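Local coordinates for protein hydrazine synthase subunit alpha (Candidatus Kuenenia stuttgartiensis, PDB 5C2V) that catalyses, within the hydrazine synthase complex, the condensation of hydroxylamine made in the gamma subunit with ammonia to give hydrazine, and carries two c-type hemes, at residues D645-I650 with D768-P773; Q501-I506 with I761-Q766; T476-G481 with S493-T498. One frame throughout, in Å; residues are numbered along the deposited sequence.

Interaction 1: D645-I650 with D768-P773. With CA (calcium ion), chain Z.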
# COMPACT_ATOMS: atom_id res chain seq x y z
N ASP D 645 -4.25 17.55 27.83
CA ASP D 645 -5.62 17.05 27.75
C ASP D 645 -6.52 18.10 27.10
O ASP D 645 -6.50 19.26 27.49
CB ASP D 645 -6.14 16.67 29.13
CG ASP D 645 -7.47 15.95 29.08
OD1 ASP D 645 -8.52 16.63 29.08
OD2 ASP D 645 -7.47 14.70 29.05
N PHE D 646 -7.31 17.68 26.12
CA PHE D 646 -8.12 18.61 25.33
C PHE D 646 -9.15 19.35 26.18
O PHE D 646 -9.41 20.53 25.96
CB PHE D 646 -8.83 17.87 24.20
CG PHE D 646 -9.60 18.77 23.27
CD1 PHE D 646 -8.95 19.45 22.26
CD2 PHE D 646 -10.96 18.94 23.42
CE1 PHE D 646 -9.65 20.29 21.40
CE2 PHE D 646 -11.67 19.78 22.57
CZ PHE D 646 -11.01 20.45 21.56
N ARG D 647 -9.74 18.66 27.15
CA ARG D 647 -10.78 19.24 27.98
C ARG D 647 -10.22 20.23 28.99
O ARG D 647 -10.79 21.30 29.21
CB ARG D 647 -11.55 18.13 28.71
CG ARG D 647 -12.01 17.01 27.80
CD ARG D 647 -12.20 15.72 28.57
NE ARG D 647 -10.94 15.23 29.12
CZ ARG D 647 -10.82 14.16 29.88
NH1 ARG D 647 -11.90 13.45 30.20
NH2 ARG D 647 -9.63 13.78 30.33
N ARG D 648 -9.09 19.87 29.59
CA ARG D 648 -8.47 20.69 30.62
C ARG D 648 -7.65 21.85 30.06
O ARG D 648 -7.61 22.93 30.63
CB ARG D 648 -7.58 19.82 31.51
CG ARG D 648 -7.02 20.53 32.73
CD ARG D 648 -5.54 20.21 32.91
NE ARG D 648 -5.29 18.77 32.92
CZ ARG D 648 -4.09 18.23 32.72
NH1 ARG D 648 -3.04 19.00 32.49
NH2 ARG D 648 -3.95 16.91 32.76
N ASP D 649 -6.99 21.61 28.92
CA ASP D 649 -6.00 22.55 28.40
C ASP D 649 -6.48 23.33 27.17
O ASP D 649 -6.59 24.56 27.21
CB ASP D 649 -4.71 21.80 28.07
CG ASP D 649 -4.10 21.13 29.28
OD1 ASP D 649 -4.16 21.71 30.38
OD2 ASP D 649 -3.56 20.01 29.14
N ILE D 650 -6.76 22.62 26.08
CA ILE D 650 -7.07 23.25 24.80
C ILE D 650 -8.45 23.93 24.75
O ILE D 650 -8.57 25.08 24.31
CB ILE D 650 -7.01 22.21 23.66
CG1 ILE D 650 -5.65 21.50 23.66
CG2 ILE D 650 -7.26 22.88 22.31
CD1 ILE D 650 -4.47 22.43 23.58
N ASP D 768 -9.28 12.49 25.85
CA ASP D 768 -9.07 12.09 27.22
C ASP D 768 -7.67 11.51 27.33
O ASP D 768 -7.42 10.38 26.90
CB ASP D 768 -10.13 11.07 27.63
CG ASP D 768 -10.32 10.98 29.12
OD1 ASP D 768 -9.31 11.00 29.85
OD2 ASP D 768 -11.48 10.88 29.57
N ASN D 769 -6.75 12.29 27.89
CA ASN D 769 -5.37 11.85 28.05
C ASN D 769 -5.07 11.38 29.47
O ASN D 769 -3.94 11.02 29.78
CB ASN D 769 -4.40 12.97 27.65
CG ASN D 769 -3.69 12.67 26.34
OD1 ASN D 769 -3.56 11.51 25.94
ND2 ASN D 769 -3.21 13.71 25.68
N ILE D 770 -6.09 11.41 30.32
CA ILE D 770 -5.94 10.93 31.69
C ILE D 770 -6.52 9.52 31.81
O ILE D 770 -7.73 9.34 31.78
CB ILE D 770 -6.65 11.86 32.70
CG1 ILE D 770 -6.13 13.30 32.54
CG2 ILE D 770 -6.45 11.36 34.12
CD1 ILE D 770 -6.84 14.30 33.43
N PRO D 771 -5.64 8.52 31.96
CA PRO D 771 -6.03 7.10 32.02
C PRO D 771 -7.07 6.81 33.09
O PRO D 771 -6.95 7.28 34.22
CB PRO D 771 -4.71 6.39 32.34
CG PRO D 771 -3.66 7.30 31.80
CD PRO D 771 -4.17 8.69 32.04
N GLY D 772 -8.09 6.04 32.73
CA GLY D 772 -9.16 5.70 33.66
C GLY D 772 -10.22 6.79 33.73
O GLY D 772 -10.04 7.88 33.19
N PRO D 773 -11.34 6.49 34.40
CA PRO D 773 -12.42 7.47 34.57
C PRO D 773 -12.00 8.65 35.44
O PRO D 773 -11.43 8.45 36.51
CB PRO D 773 -13.53 6.66 35.24
CG PRO D 773 -12.83 5.53 35.91
CD PRO D 773 -11.66 5.20 35.03
CA CA Z . -9.75 9.41 31.49
O HOH W 1 -12.13 9.46 31.15
O HOH W 2 -9.50 7.61 29.94
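Asp645 and Asn769 bring the two backbones together, their CA atoms 5.2 Å apart, where the start of helix 646-657 meets the irregular chain 768-773. Asn769 N donates an almost straight bond (170°) to Asp645 OD2 over 2.8 Å. CG of Asp645 lies anti to its own backbone N (chi1 -171°), which carries the carboxylate toward 768-773. Arg647 grips the same carboxylate side-on, with NE to OD1 and NH2 to OD2 (2.7 Å). OD2 thus takes Arg647 NH2 and Asn769 N from opposite faces of its plane. OD1 also receives weak bonds from the backbone N of Arg647 and Arg648, so Asp645 is the N-cap of the helix.

Asp768 comes over one face of the Arg647 guanidinium, with the two planes 52° apart. Arg647 NH1 makes a salt bridge to Asp768 OD2 at 2.7 Å, while NH2 gives OD1 only a weak, bent bond. The cation probably eases the repulsion between the two acids. Asp774 is a further salt-bridge partner of Arg647 NH1. Ile770 CD1 lies at the edge of the Arg648 guanidinium, 4.0 Å from Arg648 NH2.

Asp768 OD1 also accepts from Ile770 N, an Asx turn, and binds calcium at 2.3 Å. With Ile770 O, Gly772 O, two waters and Asp774, it completes a loop calcium site coupled by salt bridges to a capped helix start.

Interaction 2: Q501-I506 with I761-Q766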
# COMPACT_ATOMS: atom_id res chain seq x y z
N GLN D 501 -3.54 6.20 21.24
CA GLN D 501 -4.05 6.07 22.59
C GLN D 501 -3.39 7.08 23.52
O GLN D 501 -2.55 7.87 23.09
CB GLN D 501 -3.84 4.64 23.11
CG GLN D 501 -4.78 3.62 22.50
CD GLN D 501 -4.55 2.22 23.03
OE1 GLN D 501 -3.45 1.89 23.48
NE2 GLN D 501 -5.58 1.39 22.99
N GLN D 502 -3.78 7.05 24.79
CA GLN D 502 -3.33 8.04 25.77
C GLN D 502 -1.82 7.99 25.99
O GLN D 502 -1.22 6.92 26.08
CB GLN D 502 -4.06 7.83 27.10
CG GLN D 502 -5.57 7.89 26.97
CD GLN D 502 -6.27 7.39 28.22
OE1 GLN D 502 -6.13 6.23 28.60
NE2 GLN D 502 -7.04 8.27 28.85
N ARG D 503 -1.22 9.17 26.06
CA ARG D 503 0.22 9.31 26.24
C ARG D 503 0.55 10.67 26.84
O ARG D 503 -0.30 11.56 26.89
CB ARG D 503 0.96 9.10 24.92
CG ARG D 503 0.43 9.93 23.76
CD ARG D 503 0.87 9.32 22.44
NE ARG D 503 0.27 8.00 22.24
CZ ARG D 503 0.66 7.14 21.30
NH1 ARG D 503 1.65 7.45 20.49
NH2 ARG D 503 0.05 5.97 21.19
N GLY D 504 1.79 10.83 27.29
CA GLY D 504 2.21 12.07 27.92
C GLY D 504 3.66 12.38 27.63
O GLY D 504 4.36 11.59 27.00
N ILE D 505 4.12 13.53 28.10
CA ILE D 505 5.46 14.00 27.77
C ILE D 505 6.48 13.60 28.83
O ILE D 505 6.43 14.07 29.97
CB ILE D 505 5.49 15.53 27.61
CG1 ILE D 505 4.44 15.98 26.60
CG2 ILE D 505 6.88 16.00 27.19
CD1 ILE D 505 4.36 17.48 26.42
N ILE D 506 7.41 12.72 28.46
CA ILE D 506 8.54 12.41 29.31
C ILE D 506 9.36 13.67 29.49
O ILE D 506 9.74 14.04 30.60
CB ILE D 506 9.43 11.28 28.74
CG1 ILE D 506 8.84 9.92 29.09
CG2 ILE D 506 10.85 11.38 29.27
CD1 ILE D 506 9.69 8.75 28.63
N ILE D 761 -1.43 18.36 19.24
CA ILE D 761 -1.48 17.70 17.94
C ILE D 761 -0.33 16.70 17.77
O ILE D 761 -0.54 15.58 17.29
CB ILE D 761 -1.43 18.72 16.79
CG1 ILE D 761 -2.64 19.65 16.87
CG2 ILE D 761 -1.40 18.01 15.45
CD1 ILE D 761 -2.76 20.61 15.71
N ASP D 762 0.87 17.09 18.18
CA ASP D 762 2.04 16.22 18.08
C ASP D 762 1.90 14.97 18.94
O ASP D 762 2.48 13.93 18.64
CB ASP D 762 3.31 16.98 18.47
CG ASP D 762 4.04 17.55 17.26
OD1 ASP D 762 3.47 17.54 16.16
OD2 ASP D 762 5.19 18.00 17.43
N LEU D 763 1.13 15.08 20.02
CA LEU D 763 0.89 13.95 20.92
C LEU D 763 -0.11 12.95 20.34
O LEU D 763 -0.34 11.89 20.91
CB LEU D 763 0.38 14.45 22.28
CG LEU D 763 1.42 14.95 23.28
CD1 LEU D 763 0.73 15.60 24.46
CD2 LEU D 763 2.32 13.81 23.74
N GLY D 764 -0.70 13.29 19.20
CA GLY D 764 -1.71 12.45 18.59
C GLY D 764 -3.12 13.01 18.69
O GLY D 764 -4.08 12.36 18.29
N ALA D 765 -3.23 14.22 19.23
CA ALA D 765 -4.50 14.96 19.27
C ALA D 765 -5.61 14.18 19.97
O ALA D 765 -6.71 14.04 19.44
CB ALA D 765 -4.93 15.33 17.86
N GLN D 766 -5.32 13.68 21.17
CA GLN D 766 -6.31 12.94 21.94
C GLN D 766 -7.35 13.88 22.55
O GLN D 766 -7.30 15.09 22.37
CB GLN D 766 -5.64 12.12 23.05
CG GLN D 766 -4.73 11.01 22.55
CD GLN D 766 -3.35 11.52 22.19
OE1 GLN D 766 -3.04 12.70 22.35
NE2 GLN D 766 -2.50 10.62 21.69
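Arg503 lies against the Schellman motif that ends helix 751-762, where Gly764 turns the chain with positive phi. Arg503 opens strand 503-510, at one side of the antiparallel sheet of the middle domain. The contact docks this sheet on the end of the last helix of the C-terminal, cytochrome c-like part. Arg503 CG sits between the backbone N and the carbonyl carbon (chi1 51°). Its aliphatic part, rather than its charged end, meets the turn: CD lies 3.2 Å from Leu763 O. The chain then bends at chi3, and NE donates to Gln501 O at 2.9 Å from above the carbonyl plane. NH1 is bonded to Tyr528 and Asn247.

Gln766 crosses the arginine at about a right angle. Its chain bends at chi2 (82°), and NE2 passes 3.7 Å from Arg503 CG. This amide nitrogen joins both segments. It gives a weak, bent bond to Gln501 O across the contact, so that oxygen serves Arg503 and Gln766. Its firmer bond goes back to Leu763 O, which lies close to the amide plane.

Leu763 also packs on Ile465 of strand 461-467. Leu763 and Ile505 cross at about a right angle, with Leu763 CD2 4.2 Å from Ile505 CG1.

Interaction 3: T476-G481 with S493-T498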
# COMPACT_ATOMS: atom_id res chain seq x y z
N THR D 476 -19.03 1.83 31.93
CA THR D 476 -19.98 2.91 31.67
C THR D 476 -19.26 4.21 31.34
O THR D 476 -19.87 5.15 30.83
CB THR D 476 -20.91 3.13 32.88
OG1 THR D 476 -20.17 3.68 33.98
CG2 THR D 476 -21.55 1.81 33.31
N ARG D 477 -17.96 4.27 31.64
CA ARG D 477 -17.16 5.45 31.33
C ARG D 477 -16.31 5.33 30.06
O ARG D 477 -15.64 6.28 29.67
CB ARG D 477 -16.24 5.77 32.52
CG ARG D 477 -16.98 6.28 33.74
CD ARG D 477 -17.42 7.73 33.57
NE ARG D 477 -16.28 8.64 33.56
CZ ARG D 477 -16.39 9.97 33.47
NH1 ARG D 477 -17.58 10.53 33.38
NH2 ARG D 477 -15.30 10.72 33.47
N PHE D 478 -16.35 4.17 29.40
CA PHE D 478 -15.49 3.95 28.24
C PHE D 478 -16.19 3.24 27.09
O PHE D 478 -16.90 2.25 27.29
CB PHE D 478 -14.25 3.15 28.66
CG PHE D 478 -13.33 2.79 27.51
CD1 PHE D 478 -12.53 3.75 26.93
CD2 PHE D 478 -13.28 1.49 27.03
CE1 PHE D 478 -11.68 3.43 25.88
CE2 PHE D 478 -12.44 1.16 25.98
CZ PHE D 478 -11.64 2.13 25.41
N ARG D 479 -15.98 3.75 25.88
CA ARG D 479 -16.60 3.19 24.68
C ARG D 479 -15.62 3.13 23.51
O ARG D 479 -14.91 4.09 23.24
CB ARG D 479 -17.83 4.01 24.29
CG ARG D 479 -18.59 3.47 23.09
CD ARG D 479 -19.15 2.09 23.36
NE ARG D 479 -19.70 1.47 22.16
CZ ARG D 479 -20.96 1.60 21.77
NH1 ARG D 479 -21.81 2.32 22.49
NH2 ARG D 479 -21.38 1.00 20.66
N VAL D 480 -15.60 2.00 22.82
CA VAL D 480 -14.74 1.82 21.65
C VAL D 480 -15.47 2.19 20.37
O VAL D 480 -16.61 1.78 20.15
CB VAL D 480 -14.22 0.37 21.54
CG1 VAL D 480 -13.37 0.19 20.30
CG2 VAL D 480 -13.44 -0.01 22.79
N GLY D 481 -14.82 2.98 19.52
CA GLY D 481 -15.40 3.37 18.24
C GLY D 481 -16.27 4.60 18.33
O GLY D 481 -17.15 4.81 17.50
N SER D 493 -11.75 5.66 20.18
CA SER D 493 -12.43 5.31 21.43
C SER D 493 -12.90 6.58 22.14
O SER D 493 -12.73 7.67 21.62
CB SER D 493 -11.51 4.51 22.35
OG SER D 493 -10.56 5.36 22.97
N SER D 494 -13.46 6.42 23.33
CA SER D 494 -13.92 7.56 24.12
C SER D 494 -12.76 8.47 24.51
O SER D 494 -12.97 9.64 24.87
CB SER D 494 -14.65 7.07 25.37
OG SER D 494 -14.96 8.16 26.24
N ASN D 495 -11.54 7.94 24.46
CA ASN D 495 -10.34 8.69 24.83
C ASN D 495 -9.82 9.61 23.72
O ASN D 495 -9.36 10.72 24.01
CB ASN D 495 -9.24 7.73 25.26
CG ASN D 495 -9.54 7.05 26.58
OD1 ASN D 495 -10.14 7.64 27.47
ND2 ASN D 495 -9.13 5.79 26.71
N SER D 496 -9.87 9.16 22.48
CA SER D 496 -9.35 9.95 21.37
C SER D 496 -10.08 9.69 20.06
O SER D 496 -10.58 8.58 19.82
CB SER D 496 -7.86 9.69 21.17
OG SER D 496 -7.63 8.43 20.58
N GLY D 497 -10.14 10.71 19.20
CA GLY D 497 -10.75 10.58 17.90
C GLY D 497 -9.78 10.00 16.88
O GLY D 497 -10.14 9.79 15.72
N THR D 498 -8.55 9.76 17.32
CA THR D 498 -7.53 9.19 16.45
C THR D 498 -7.15 7.79 16.91
O THR D 498 -7.67 7.29 17.90
CB THR D 498 -6.27 10.07 16.42
OG1 THR D 498 -5.50 9.85 17.61
CG2 THR D 498 -6.64 11.54 16.31
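Val480 and Ser493 form a lone beta bridge between two stretches that are otherwise irregular, with their CA atoms 4.2 Å apart. Both lie in the long loop excursion of the middle domain between strands 461-467 and 503-510. One backbone hydrogen bond crosses the contact. Ser494 N gives it to Arg479 O at 2.7 Å. Ser493 CB lies 3.5 Å from the same Arg479 O. Ser494 CB comes down on the backbone next to it, 3.6 Å from Arg479 N.

Ser493 also begins an ST turn. Its OG stands between its own backbone N and carbonyl carbon (chi1 76°) and accepts from Asn495 N at 3.1 Å. The turn brings Ser493 and Asn495 to the same ring, that of Phe478. CG of Phe478 is anti to the backbone N (chi1 176°), which starts the ring off toward them. CZ touches Ser493 CB at 3.9 Å.

Asn495 crosses Phe478 at about a right angle, its amide plane turned 36° from the ring plane. Its ND2 also makes a weak hydrogen bond to Glu472, and its backbone is bonded to Trp767 and to the calcium ligand Asp768. The Phe478 ring meets this asparagine and Ser493 mainly through one rim carbon: CE1 is 3.6 Å from Asn495 ND2 and 3.7 Å from Ser493 OG.

Overall arrangement
Interaction 2 is wholly buried, interaction 1 mostly so, and interaction 3 only partly, with Arg479 exposed. Interaction 2 ties the middle domain to the end of helix 751-762; interaction 1 joins helix 646-657 to the chain after that helix, within the C-terminal part. Interaction 3 stays within one loop region of the middle domain. The chemistry follows these places: charges and calcium in interaction 1, amide and aliphatic contacts in interaction 2, backbone and small polar groups beside one ring in interaction 3. All three touch. Gln502 NE2 probably bonds to Asp768 O, Asp768 N to Asn495 O, and Thr498 OG1 to Gly764 O. Residues 761-773 thus link the three contacts.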